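Local coordinates for dihydrofolate reductase, putative (Aspergillus flavus, PDB 6DRS), which probably catalyses the NADPH-dependent reduction of dihydrofolate to tetrahydrofolate, and is held here with NADP and an antifolate inhibitor, at residues A[4-12]-A[153-162]; A[78-89]-A[125-135]. One frame throughout, in Å; residues are numbered along the deposited sequence.

Overall arrangement
Both contacts join parallel strands of one mixed sheet, and their centres lie about 13 Å apart. Contact 1 is buried, about 7 Å from the centre of the chain; contact 2 lies farther out, about 13 Å from it, and is nested along the sequence inside the loop that contact 1 closes. Strand 57-63 runs between them, pairing with 150-157 on one side and 81-85 on the other. NADP spans the two: residues 4-12 and 153-162 hold its nicotinamide and diphosphate, while 78-89 and 125-135 meet the adenosine and its 2'-phosphate. Ile161 CD1 also packs 4.2 Å from Val85 CG1. Both contacts contribute to the inhibitor pocket.

Contact 1. Residues A[4-12]-A[153-162]; sequences TNPLTLIVA and VFVIGGAEIY. With NAP (NADP nicotinamide-adenine-dinucleotide phosphate), chain H.
Thr8 pairs with Phe154 and Leu9 with Val155 in parallel bridges between the two segments. Val155 clasps the partner strand through its backbone: its N gives a hydrogen bond to Thr8 O (2.7 Å) and its O receives one from Ile10 N (3.1 Å), while the bond from Thr8 N to Val153 O is weak. A water bridges Val153 O and Thr8 OG1, which also bonds Arg175.

The Tyr162 hydroxyl donates to Ile10 O at 2.7 Å, arriving above the carbonyl plane, 36° out of it. Ile10 O also bonds the inhibitor, so one carbonyl ties the tyrosine to the ligand. Gly157 CA sits over one face of the Tyr162 ring, toward its rim.

Apolar contacts fill both sides of the pair. Thr8 chi1 of -56° keeps OG1 near the backbone N and sets CG2 alongside the Phe154 ring, 3.9 Å from CE1. On the other side Leu9 CD2 is 3.8 Å from Tyr162 CD1, and Leu7 CD1 meets Val153 CG1 and Val155 CG2.

NADP closes the C-terminal end. Ala12 N bonds carboxamide O7N (2.8 Å), and Gly158 N, after the cis Gly157-Gly158 peptide typical of dihydrofolate reductases, bonds diphosphate O1A (2.8 Å).

Strand 174-183 flanks 7-12 and strand 57-63 flanks 153-157; helix 38-49 packs on Ile10, Phe154 and Ile156.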
loop_
_atom_site.group_PDB
_atom_site.type_symbol
_atom_site.label_atom_id
_atom_site.label_comp_id
_atom_site.label_asym_id
_atom_site.label_seq_id
_atom_site.Cartn_x
_atom_site.Cartn_y
_atom_site.Cartn_z
ATOM N N THR A 4 6.607 20.206 4.200
ATOM C CA THR A 4 5.516 19.476 3.513
ATOM C C THR A 4 5.493 17.992 3.931
ATOM O O THR A 4 6.545 17.361 4.113
ATOM C CB THR A 4 5.413 19.880 2.030
ATOM O OG1 THR A 4 4.641 18.877 1.377
ATOM C CG2 THR A 4 6.745 20.013 1.318
ATOM N N ASN A 5 4.279 17.461 4.093
ATOM C CA ASN A 5 4.039 16.178 4.751
ATOM C C ASN A 5 4.714 15.042 3.976
ATOM O O ASN A 5 4.864 15.119 2.763
ATOM C CB ASN A 5 2.546 15.914 4.957
ATOM C CG ASN A 5 2.020 16.420 6.288
ATOM O OD1 ASN A 5 0.841 16.761 6.400
ATOM N ND2 ASN A 5 2.871 16.472 7.302
ATOM N N PRO A 6 5.146 13.988 4.681
ATOM C CA PRO A 6 5.883 12.941 3.974
ATOM C C PRO A 6 4.959 12.104 3.073
ATOM O O PRO A 6 3.746 11.955 3.358
ATOM C CB PRO A 6 6.502 12.093 5.090
ATOM C CG PRO A 6 5.549 12.274 6.253
ATOM C CD PRO A 6 4.991 13.674 6.107
ATOM N N LEU A 7 5.525 11.572 1.995
ATOM C CA LEU A 7 4.797 10.632 1.132
ATOM C C LEU A 7 5.341 9.224 1.395
ATOM O O LEU A 7 6.546 9.003 1.377
ATOM C CB LEU A 7 5.001 11.057 -0.327
ATOM C CG LEU A 7 4.028 10.446 -1.335
ATOM C CD1 LEU A 7 2.590 10.517 -0.829
ATOM C CD2 LEU A 7 4.152 11.130 -2.678
ATOM N N THR A 8 4.472 8.295 1.731
ATOM C CA THR A 8 4.948 6.973 2.075
ATOM C C THR A 8 4.515 5.992 0.976
ATOM O O THR A 8 3.325 5.824 0.733
ATOM C CB THR A 8 4.435 6.569 3.462
ATOM O OG1 THR A 8 4.857 7.571 4.394
ATOM C CG2 THR A 8 4.911 5.202 3.888
ATOM N N LEU A 9 5.491 5.367 0.322
ATOM C CA LEU A 9 5.276 4.172 -0.519
ATOM C C LEU A 9 5.279 2.934 0.384
ATOM O O LEU A 9 6.176 2.771 1.230
ATOM C CB LEU A 9 6.413 4.079 -1.538
ATOM C CG LEU A 9 6.366 5.089 -2.677
ATOM C CD1 LEU A 9 6.399 6.515 -2.150
ATOM C CD2 LEU A 9 7.515 4.835 -3.650
ATOM N N ILE A 10 4.261 2.092 0.265
ATOM C CA ILE A 10 4.267 0.839 0.987
ATOM C C ILE A 10 4.130 -0.293 -0.029
ATOM O O ILE A 10 3.267 -0.233 -0.945
ATOM C CB ILE A 10 3.171 0.798 2.058
ATOM C CG1 ILE A 10 3.252 -0.491 2.870
ATOM C CG2 ILE A 10 1.786 1.031 1.459
ATOM C CD1 ILE A 10 2.220 -0.595 3.960
ATOM N N VAL A 11 4.956 -1.316 0.162
ATOM C CA VAL A 11 5.151 -2.365 -0.865
ATOM C C VAL A 11 5.619 -3.643 -0.179
ATOM O O VAL A 11 6.283 -3.574 0.865
ATOM C CB VAL A 11 6.182 -1.897 -1.917
ATOM C CG1 VAL A 11 7.586 -1.841 -1.331
ATOM C CG2 VAL A 11 6.163 -2.737 -3.193
ATOM N N ALA A 12 5.256 -4.799 -0.739
ATOM C CA ALA A 12 5.914 -6.072 -0.404
ATOM C C ALA A 12 6.803 -6.486 -1.592
ATOM O O ALA A 12 6.368 -6.403 -2.747
ATOM C CB ALA A 12 4.902 -7.126 -0.022
ATOM N N VAL A 153 -1.039 9.907 3.722
ATOM C CA VAL A 153 -1.143 9.503 2.305
ATOM C C VAL A 153 -0.097 8.418 2.009
ATOM O O VAL A 153 1.111 8.586 2.233
ATOM C CB VAL A 153 -1.017 10.704 1.353
ATOM C CG1 VAL A 153 -1.089 10.275 -0.110
ATOM C CG2 VAL A 153 -2.071 11.759 1.664
ATOM N N PHE A 154 -0.590 7.310 1.489
ATOM C CA PHE A 154 0.229 6.181 1.100
ATOM C C PHE A 154 0.157 6.020 -0.415
ATOM O O PHE A 154 -0.931 6.133 -0.989
ATOM C CB PHE A 154 -0.331 4.891 1.696
ATOM C CG PHE A 154 -0.110 4.803 3.176
ATOM C CD1 PHE A 154 1.100 4.353 3.679
ATOM C CD2 PHE A 154 -1.080 5.259 4.065
ATOM C CE1 PHE A 154 1.321 4.319 5.049
ATOM C CE2 PHE A 154 -0.865 5.202 5.438
ATOM C CZ PHE A 154 0.336 4.733 5.927
ATOM N N VAL A 155 1.301 5.749 -1.039
ATOM C CA VAL A 155 1.312 5.263 -2.429
ATOM C C VAL A 155 1.408 3.736 -2.396
ATOM O O VAL A 155 2.426 3.212 -1.936
ATOM C CB VAL A 155 2.489 5.868 -3.203
ATOM C CG1 VAL A 155 2.662 5.209 -4.577
ATOM C CG2 VAL A 155 2.328 7.370 -3.335
ATOM N N ILE A 156 0.340 3.048 -2.816
ATOM C CA ILE A 156 0.249 1.597 -2.628
ATOM C C ILE A 156 0.585 0.818 -3.913
ATOM O O ILE A 156 0.383 -0.414 -3.926
ATOM C CB ILE A 156 -1.106 1.165 -2.018
ATOM C CG1 ILE A 156 -2.279 1.304 -3.004
ATOM C CG2 ILE A 156 -1.332 1.965 -0.741
ATOM C CD1 ILE A 156 -3.453 0.407 -2.698
ATOM N N GLY A 157 1.127 1.478 -4.946
ATOM C CA GLY A 157 1.479 0.758 -6.169
ATOM C C GLY A 157 0.562 1.016 -7.367
ATOM O O GLY A 157 -0.383 1.820 -7.301
ATOM N N GLY A 158 0.850 0.348 -8.492
ATOM C CA GLY A 158 1.987 -0.582 -8.592
ATOM C C GLY A 158 3.240 0.076 -9.151
ATOM O O GLY A 158 3.541 1.228 -8.846
ATOM N N ALA A 159 3.988 -0.665 -9.966
ATOM C CA ALA A 159 5.323 -0.231 -10.428
ATOM C C ALA A 159 5.246 1.127 -11.123
ATOM O O ALA A 159 6.088 1.957 -10.861
ATOM C CB ALA A 159 5.954 -1.277 -11.318
ATOM N N GLU A 160 4.245 1.370 -11.977
ATOM C CA GLU A 160 4.204 2.660 -12.736
ATOM C C GLU A 160 3.974 3.838 -11.780
ATOM O O GLU A 160 4.650 4.855 -11.877
ATOM C CB GLU A 160 3.137 2.655 -13.834
ATOM C CG GLU A 160 3.407 1.646 -14.944
ATOM C CD GLU A 160 2.383 1.658 -16.079
ATOM O OE1 GLU A 160 2.121 0.574 -16.684
ATOM O OE2 GLU A 160 1.832 2.743 -16.353
ATOM N N ILE A 161 3.008 3.688 -10.876
ATOM C CA ILE A 161 2.710 4.711 -9.862
ATOM C C ILE A 161 3.923 4.911 -8.936
ATOM O O ILE A 161 4.272 6.068 -8.651
ATOM C CB ILE A 161 1.401 4.378 -9.106
ATOM C CG1 ILE A 161 0.172 4.980 -9.789
ATOM C CG2 ILE A 161 1.465 4.833 -7.660
ATOM C CD1 ILE A 161 0.195 4.950 -11.303
ATOM N N TYR A 162 4.575 3.828 -8.480
ATOM C CA TYR A 162 5.760 3.970 -7.600
ATOM C C TYR A 162 6.852 4.766 -8.330
ATOM O O TYR A 162 7.504 5.643 -7.734
ATOM C CB TYR A 162 6.384 2.621 -7.245
ATOM C CG TYR A 162 5.635 1.753 -6.265
ATOM C CD1 TYR A 162 5.099 2.262 -5.091
ATOM C CD2 TYR A 162 5.477 0.406 -6.518
ATOM C CE1 TYR A 162 4.428 1.453 -4.192
ATOM C CE2 TYR A 162 4.796 -0.421 -5.638
ATOM C CZ TYR A 162 4.290 0.099 -4.460
ATOM O OH TYR A 162 3.614 -0.735 -3.626
HETATM P PA NAP H . -0.003 0.096 -11.823
HETATM O O1A NAP H . -0.764 -0.438 -10.642
HETATM O O2A NAP H . 1.145 1.039 -11.820
HETATM O O5B NAP H . -1.097 0.671 -12.878
HETATM C C5B NAP H . -0.795 1.016 -14.244
HETATM C C4B NAP H . -1.982 1.829 -14.717
HETATM O O4B NAP H . -2.045 3.044 -13.966
HETATM C C3B NAP H . -1.892 2.285 -16.166
HETATM O O3B NAP H . -2.389 1.267 -17.048
HETATM C C2B NAP H . -2.772 3.521 -16.155
HETATM O O2B NAP H . -4.141 3.139 -16.042
HETATM C C1B NAP H . -2.483 4.131 -14.796
HETATM N N9A NAP H . -1.393 5.087 -14.877
HETATM C C8A NAP H . -0.122 4.710 -14.668
HETATM N N7A NAP H . 0.695 5.777 -14.796
HETATM C C5A NAP H . -0.062 6.859 -15.081
HETATM C C6A NAP H . 0.201 8.293 -15.336
HETATM N N6A NAP H . 1.472 8.715 -15.270
HETATM N N1A NAP H . -0.818 9.137 -15.606
HETATM C C2A NAP H . -2.073 8.651 -15.640
HETATM N N3A NAP H . -2.382 7.345 -15.417
HETATM C C4A NAP H . -1.446 6.401 -15.143
HETATM O O3 NAP H . 0.349 -1.241 -12.708
HETATM P PN NAP H . 1.708 -2.141 -12.723
HETATM O O1N NAP H . 2.920 -1.312 -12.618
HETATM O O2N NAP H . 1.468 -3.031 -13.923
HETATM O O5D NAP H . 1.537 -3.024 -11.401
HETATM C C5D NAP H . 0.425 -3.867 -11.232
HETATM C C4D NAP H . 1.052 -5.132 -10.687
HETATM O O4D NAP H . 1.821 -4.783 -9.535
HETATM C C3D NAP H . 0.082 -6.210 -10.268
HETATM O O3D NAP H . 0.714 -7.483 -10.568
HETATM C C2D NAP H . -0.016 -5.997 -8.781
HETATM O O2D NAP H . -0.380 -7.192 -8.137
HETATM C C1D NAP H . 1.386 -5.562 -8.417
HETATM N N1N NAP H . 1.430 -4.785 -7.160
HETATM C C2N NAP H . 2.157 -5.285 -6.134
HETATM C C3N NAP H . 2.235 -4.622 -4.892
HETATM C C7N NAP H . 3.078 -5.209 -3.761
HETATM O O7N NAP H . 3.245 -4.587 -2.707
HETATM N N7N NAP H . 3.628 -6.423 -3.949
HETATM C C4N NAP H . 1.498 -3.433 -4.726
HETATM C C5N NAP H . 0.753 -2.953 -5.805
HETATM C C6N NAP H . 0.716 -3.649 -7.015
HETATM P P2B NAP H . -5.088 3.031 -17.340
HETATM O O1X NAP H . -4.557 1.855 -18.147
HETATM O O2X NAP H . -6.417 2.624 -16.737
HETATM O O3X NAP H . -4.831 4.384 -17.929
HETATM O O HOH W 1 2.397 9.006 4.668
#

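Contact 2. Residues A[78-89]-A[125-135]; sequences GKRINVIVTRDV and PITDAIVSSGL. With NAP (NADP nicotinamide-adenine-dinucleotide phosphate), chain H; SO4 (sulfate ion), chain B; SO4 (sulfate ion), chain E.
Val131 packs its CG1 against Thr86 CG2 at 3.4 Å, tighter than usual for two methyls. A chi1 of 179° sends CG1 to the side where Thr86 and Val89 lie; it also meets Val89 CG1, the two valines running antiparallel to each other at the start of helix 89-116. Thr86 turns its hydroxyl elsewhere: OG1 accepts from Asp88 N in an ST turn and donates to O2X of the NADP 2'-phosphate (2.8 Å). Arg87 N bonds O3X of the same phosphate, and the Arg87 guanidinium lays one face over the adenine.

The strands of Val131 and Ile84 run parallel, with Ile84 N bonding Ile130 O (2.8 Å) and Ser132 N bonding Ile84 O. This is a beta-alpha-beta crossover, strand 81-85 leading through helix 89-116 into strand 128-132, part of the central sheet of the dihydrofolate reductase fold, whose strand ends here meet the adenosine side of NADP. Helix 89-116 covers the face of Ala129, and helix 135-146 the face of Val83.

At the other end Lys79 makes its contacts through the backbone: N donates to Thr127 OG1 (2.8 Å) and O lies 3.5 Å from Pro125 CB. Its aliphatic chain passes along a sulfate.

Ile130 and Val83 lie flank to flank on one face of the sheet, with Ile130 CG1 3.9 Å from Val83 CG2. Nearby, Asn82 reaches Asp128 O from opposite faces of the carbonyl plane, by backbone N (2.7 Å) and by ND2 (3.2 Å); ND2 also bonds Leu77 O.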
loop_
_atom_site.group_PDB
_atom_site.type_symbol
_atom_site.label_atom_id
_atom_site.label_comp_id
_atom_site.label_asym_id
_atom_site.label_seq_id
_atom_site.Cartn_x
_atom_site.Cartn_y
_atom_site.Cartn_z
ATOM N N GLY A 78 -12.148 -0.683 2.257
ATOM C CA GLY A 78 -12.889 0.050 3.270
ATOM C C GLY A 78 -12.003 0.831 4.234
ATOM O O GLY A 78 -10.848 0.454 4.555
ATOM N N LYS A 79 -12.574 1.955 4.686
ATOM C CA LYS A 79 -12.051 2.726 5.800
ATOM C C LYS A 79 -10.845 3.536 5.352
ATOM O O LYS A 79 -10.105 4.049 6.206
ATOM C CB LYS A 79 -11.696 1.855 7.008
ATOM C CG LYS A 79 -12.906 1.286 7.722
ATOM C CD LYS A 79 -12.578 0.338 8.821
ATOM C CE LYS A 79 -13.841 -0.350 9.299
ATOM N NZ LYS A 79 -13.714 -0.691 10.733
ATOM N N ARG A 80 -10.681 3.669 4.044
ATOM C CA ARG A 80 -9.670 4.560 3.518
ATOM C C ARG A 80 -10.249 5.336 2.324
ATOM O O ARG A 80 -11.288 4.982 1.787
ATOM C CB ARG A 80 -8.448 3.751 3.082
ATOM C CG ARG A 80 -7.525 3.337 4.221
ATOM C CD ARG A 80 -6.916 1.980 3.945
ATOM N NE ARG A 80 -7.904 0.901 3.978
ATOM C CZ ARG A 80 -7.644 -0.397 3.785
ATOM N NH1 ARG A 80 -6.399 -0.829 3.613
ATOM N NH2 ARG A 80 -8.643 -1.263 3.779
ATOM N N ILE A 81 -9.579 6.381 1.917
ATOM C CA ILE A 81 -9.897 7.052 0.659
ATOM C C ILE A 81 -9.061 6.370 -0.441
ATOM O O ILE A 81 -7.830 6.329 -0.351
ATOM C CB ILE A 81 -9.530 8.547 0.788
ATOM C CG1 ILE A 81 -10.372 9.233 1.868
ATOM C CG2 ILE A 81 -9.624 9.256 -0.559
ATOM C CD1 ILE A 81 -9.713 10.441 2.494
ATOM N N ASN A 82 -9.722 5.766 -1.416
ATOM C CA ASN A 82 -9.049 5.089 -2.481
ATOM C C ASN A 82 -8.907 6.073 -3.635
ATOM O O ASN A 82 -9.889 6.709 -4.038
ATOM C CB ASN A 82 -9.824 3.851 -2.916
ATOM C CG ASN A 82 -9.888 2.779 -1.852
ATOM O OD1 ASN A 82 -9.362 1.691 -2.059
ATOM N ND2 ASN A 82 -10.568 3.037 -0.738
ATOM N N VAL A 83 -7.688 6.255 -4.123
ATOM C CA VAL A 83 -7.480 7.215 -5.204
ATOM C C VAL A 83 -6.888 6.480 -6.408
ATOM O O VAL A 83 -5.732 6.049 -6.355
ATOM C CB VAL A 83 -6.601 8.406 -4.777
ATOM C CG1 VAL A 83 -6.517 9.444 -5.895
ATOM C CG2 VAL A 83 -7.101 9.039 -3.488
ATOM N N ILE A 84 -7.682 6.324 -7.467
ATOM C CA ILE A 84 -7.301 5.479 -8.615
ATOM C C ILE A 84 -6.756 6.376 -9.728
ATOM O O ILE A 84 -7.472 7.252 -10.211
ATOM C CB ILE A 84 -8.476 4.606 -9.102
ATOM C CG1 ILE A 84 -8.965 3.642 -8.019
ATOM C CG2 ILE A 84 -8.094 3.857 -10.378
ATOM C CD1 ILE A 84 -10.180 4.095 -7.243
ATOM N N VAL A 85 -5.487 6.158 -10.105
ATOM C CA VAL A 85 -4.816 6.973 -11.137
ATOM C C VAL A 85 -4.902 6.267 -12.495
ATOM O O VAL A 85 -4.506 5.104 -12.630
ATOM C CB VAL A 85 -3.355 7.305 -10.771
ATOM C CG1 VAL A 85 -2.620 8.002 -11.909
ATOM C CG2 VAL A 85 -3.292 8.145 -9.507
ATOM N N THR A 86 -5.421 7.006 -13.484
ATOM C CA THR A 86 -5.773 6.443 -14.784
ATOM C C THR A 86 -5.629 7.507 -15.876
ATOM O O THR A 86 -5.585 8.721 -15.612
ATOM C CB THR A 86 -7.179 5.826 -14.786
ATOM O OG1 THR A 86 -7.332 5.194 -16.057
ATOM C CG2 THR A 86 -8.272 6.864 -14.632
ATOM N N ARG A 87 -5.542 7.028 -17.112
ATOM C CA ARG A 87 -5.554 7.931 -18.264
ATOM C C ARG A 87 -6.957 7.959 -18.888
ATOM O O ARG A 87 -7.178 8.665 -19.857
ATOM C CB ARG A 87 -4.496 7.507 -19.284
ATOM C CG ARG A 87 -3.084 7.834 -18.837
ATOM C CD ARG A 87 -2.052 7.655 -19.930
ATOM N NE ARG A 87 -0.722 7.947 -19.404
ATOM C CZ ARG A 87 0.073 7.047 -18.835
ATOM N NH1 ARG A 87 -0.281 5.768 -18.793
ATOM N NH2 ARG A 87 1.212 7.443 -18.295
ATOM N N ASP A 88 -7.898 7.195 -18.343
ATOM C CA ASP A 88 -9.268 7.269 -18.807
ATOM C C ASP A 88 -10.200 7.581 -17.618
ATOM O O ASP A 88 -10.990 6.712 -17.153
ATOM C CB ASP A 88 -9.650 6.021 -19.611
ATOM C CG ASP A 88 -11.152 5.935 -19.846
ATOM O OD1 ASP A 88 -11.772 7.000 -20.049
ATOM O OD2 ASP A 88 -11.702 4.819 -19.798
ATOM N N VAL A 89 -10.132 8.840 -17.148
ATOM C CA VAL A 89 -10.873 9.261 -15.939
ATOM C C VAL A 89 -12.363 8.995 -16.145
ATOM O O VAL A 89 -13.039 8.451 -15.256
ATOM C CB VAL A 89 -10.603 10.728 -15.545
ATOM C CG1 VAL A 89 -11.549 11.190 -14.437
ATOM C CG2 VAL A 89 -9.162 10.922 -15.108
ATOM N N PRO A 125 -12.597 6.065 10.528
ATOM C CA PRO A 125 -12.273 6.688 9.238
ATOM C C PRO A 125 -13.320 6.338 8.171
ATOM O O PRO A 125 -13.991 5.310 8.290
ATOM C CB PRO A 125 -10.875 6.164 8.861
ATOM C CG PRO A 125 -10.681 4.945 9.720
ATOM C CD PRO A 125 -11.564 5.100 10.941
ATOM N N ILE A 126 -13.471 7.179 7.160
ATOM C CA ILE A 126 -14.576 6.953 6.224
ATOM C C ILE A 126 -14.068 6.190 4.990
ATOM O O ILE A 126 -12.869 6.022 4.813
ATOM C CB ILE A 126 -15.326 8.260 5.897
ATOM C CG1 ILE A 126 -14.424 9.357 5.343
ATOM C CG2 ILE A 126 -16.078 8.738 7.137
ATOM C CD1 ILE A 126 -14.065 9.178 3.905
ATOM N N THR A 127 -14.979 5.680 4.171
ATOM C CA THR A 127 -14.601 4.968 2.935
ATOM C C THR A 127 -14.993 5.835 1.740
ATOM O O THR A 127 -16.159 6.260 1.647
ATOM C CB THR A 127 -15.379 3.656 2.840
ATOM O OG1 THR A 127 -15.140 2.917 4.039
ATOM C CG2 THR A 127 -15.008 2.844 1.621
ATOM N N ASP A 128 -14.036 6.106 0.858
ATOM C CA ASP A 128 -14.327 6.824 -0.358
ATOM C C ASP A 128 -13.467 6.274 -1.512
ATOM O O ASP A 128 -12.437 5.629 -1.272
ATOM C CB ASP A 128 -14.056 8.315 -0.186
ATOM C CG ASP A 128 -14.747 9.193 -1.224
ATOM O OD1 ASP A 128 -15.730 8.729 -1.846
ATOM O OD2 ASP A 128 -14.281 10.326 -1.424
ATOM N N ALA A 129 -13.864 6.574 -2.755
ATOM C CA ALA A 129 -13.041 6.303 -3.931
ATOM C C ALA A 129 -13.171 7.468 -4.899
ATOM O O ALA A 129 -14.279 7.914 -5.162
ATOM C CB ALA A 129 -13.454 5.017 -4.583
ATOM N N ILE A 130 -12.042 7.938 -5.404
ATOM C CA ILE A 130 -12.027 8.979 -6.409
ATOM C C ILE A 130 -10.985 8.639 -7.488
ATOM O O ILE A 130 -10.019 7.912 -7.234
ATOM C CB ILE A 130 -11.760 10.348 -5.771
ATOM C CG1 ILE A 130 -10.326 10.454 -5.263
ATOM C CG2 ILE A 130 -12.748 10.595 -4.648
ATOM C CD1 ILE A 130 -10.103 11.622 -4.311
ATOM N N VAL A 131 -11.166 9.206 -8.678
ATOM C CA VAL A 131 -10.338 8.856 -9.836
ATOM C C VAL A 131 -9.649 10.127 -10.323
ATOM O O VAL A 131 -10.317 11.094 -10.491
ATOM C CB VAL A 131 -11.221 8.269 -10.952
ATOM C CG1 VAL A 131 -10.401 7.919 -12.189
ATOM C CG2 VAL A 131 -12.051 7.087 -10.467
ATOM N N SER A 132 -8.334 10.105 -10.521
ATOM C CA SER A 132 -7.558 11.255 -10.937
ATOM C C SER A 132 -6.757 10.894 -12.185
ATOM O O SER A 132 -6.565 9.710 -12.482
ATOM C CB SER A 132 -6.603 11.692 -9.846
ATOM O OG SER A 132 -7.277 11.710 -8.593
ATOM N N SER A 133 -6.231 11.923 -12.834
ATOM C CA SER A 133 -5.591 11.824 -14.149
ATOM C C SER A 133 -4.071 11.640 -13.999
ATOM O O SER A 133 -3.334 11.528 -14.994
ATOM C CB SER A 133 -5.899 13.056 -14.946
ATOM O OG SER A 133 -5.279 14.182 -14.342
ATOM N N GLY A 134 -3.598 11.618 -12.760
ATOM C CA GLY A 134 -2.183 11.530 -12.492
ATOM C C GLY A 134 -1.912 11.481 -10.999
ATOM O O GLY A 134 -2.830 11.641 -10.178
ATOM N N LEU A 135 -0.653 11.247 -10.648
ATOM C CA LEU A 135 -0.253 11.166 -9.245
ATOM C C LEU A 135 -0.283 12.562 -8.612
ATOM O O LEU A 135 -0.747 12.715 -7.468
ATOM C CB LEU A 135 1.154 10.576 -9.135
ATOM C CG LEU A 135 1.711 10.556 -7.714
ATOM C CD1 LEU A 135 0.943 9.571 -6.854
ATOM C CD2 LEU A 135 3.177 10.188 -7.727
HETATM P PA NAP H . -0.003 0.096 -11.823
HETATM O O1A NAP H . -0.764 -0.438 -10.642
HETATM O O2A NAP H . 1.145 1.039 -11.820
HETATM O O5B NAP H . -1.097 0.671 -12.878
HETATM C C5B NAP H . -0.795 1.016 -14.244
HETATM C C4B NAP H . -1.982 1.829 -14.717
HETATM O O4B NAP H . -2.045 3.044 -13.966
HETATM C C3B NAP H . -1.892 2.285 -16.166
HETATM O O3B NAP H . -2.389 1.267 -17.048
HETATM C C2B NAP H . -2.772 3.521 -16.155
HETATM O O2B NAP H . -4.141 3.139 -16.042
HETATM C C1B NAP H . -2.483 4.131 -14.796
HETATM N N9A NAP H . -1.393 5.087 -14.877
HETATM C C8A NAP H . -0.122 4.710 -14.668
HETATM N N7A NAP H . 0.695 5.777 -14.796
HETATM C C5A NAP H . -0.062 6.859 -15.081
HETATM C C6A NAP H . 0.201 8.293 -15.336
HETATM N N6A NAP H . 1.472 8.715 -15.270
HETATM N N1A NAP H . -0.818 9.137 -15.606
HETATM C C2A NAP H . -2.073 8.651 -15.640
HETATM N N3A NAP H . -2.382 7.345 -15.417
HETATM C C4A NAP H . -1.446 6.401 -15.143
HETATM O O3 NAP H . 0.349 -1.241 -12.708
HETATM P PN NAP H . 1.708 -2.141 -12.723
HETATM O O1N NAP H . 2.920 -1.312 -12.618
HETATM O O2N NAP H . 1.468 -3.031 -13.923
HETATM O O5D NAP H . 1.537 -3.024 -11.401
HETATM C C5D NAP H . 0.425 -3.867 -11.232
HETATM C C4D NAP H . 1.052 -5.132 -10.687
HETATM O O4D NAP H . 1.821 -4.783 -9.535
HETATM C C3D NAP H . 0.082 -6.210 -10.268
HETATM O O3D NAP H . 0.714 -7.483 -10.568
HETATM C C2D NAP H . -0.016 -5.997 -8.781
HETATM O O2D NAP H . -0.380 -7.192 -8.137
HETATM C C1D NAP H . 1.386 -5.562 -8.417
HETATM N N1N NAP H . 1.430 -4.785 -7.160
HETATM C C2N NAP H . 2.157 -5.285 -6.134
HETATM C C3N NAP H . 2.235 -4.622 -4.892
HETATM C C7N NAP H . 3.078 -5.209 -3.761
HETATM O O7N NAP H . 3.245 -4.587 -2.707
HETATM N N7N NAP H . 3.628 -6.423 -3.949
HETATM C C4N NAP H . 1.498 -3.433 -4.726
HETATM C C5N NAP H . 0.753 -2.953 -5.805
HETATM C C6N NAP H . 0.716 -3.649 -7.015
HETATM P P2B NAP H . -5.088 3.031 -17.340
HETATM O O1X NAP H . -4.557 1.855 -18.147
HETATM O O2X NAP H . -6.417 2.624 -16.737
HETATM O O3X NAP H . -4.831 4.384 -17.929
HETATM S S SO4 B . 1.585 12.723 -12.905
HETATM O O1 SO4 B . 2.889 12.965 -13.552
HETATM O O2 SO4 B . 1.562 13.453 -11.608
HETATM O O3 SO4 B . 0.524 13.189 -13.828
HETATM O O4 SO4 B . 1.337 11.277 -12.674
HETATM S S SO4 E . -13.904 -3.022 5.263
HETATM O O1 SO4 E . -13.189 -4.147 5.910
HETATM O O2 SO4 E . -13.546 -1.764 5.956
HETATM O O3 SO4 E . -15.373 -3.228 5.350
HETATM O O4 SO4 E . -13.490 -2.958 3.841
#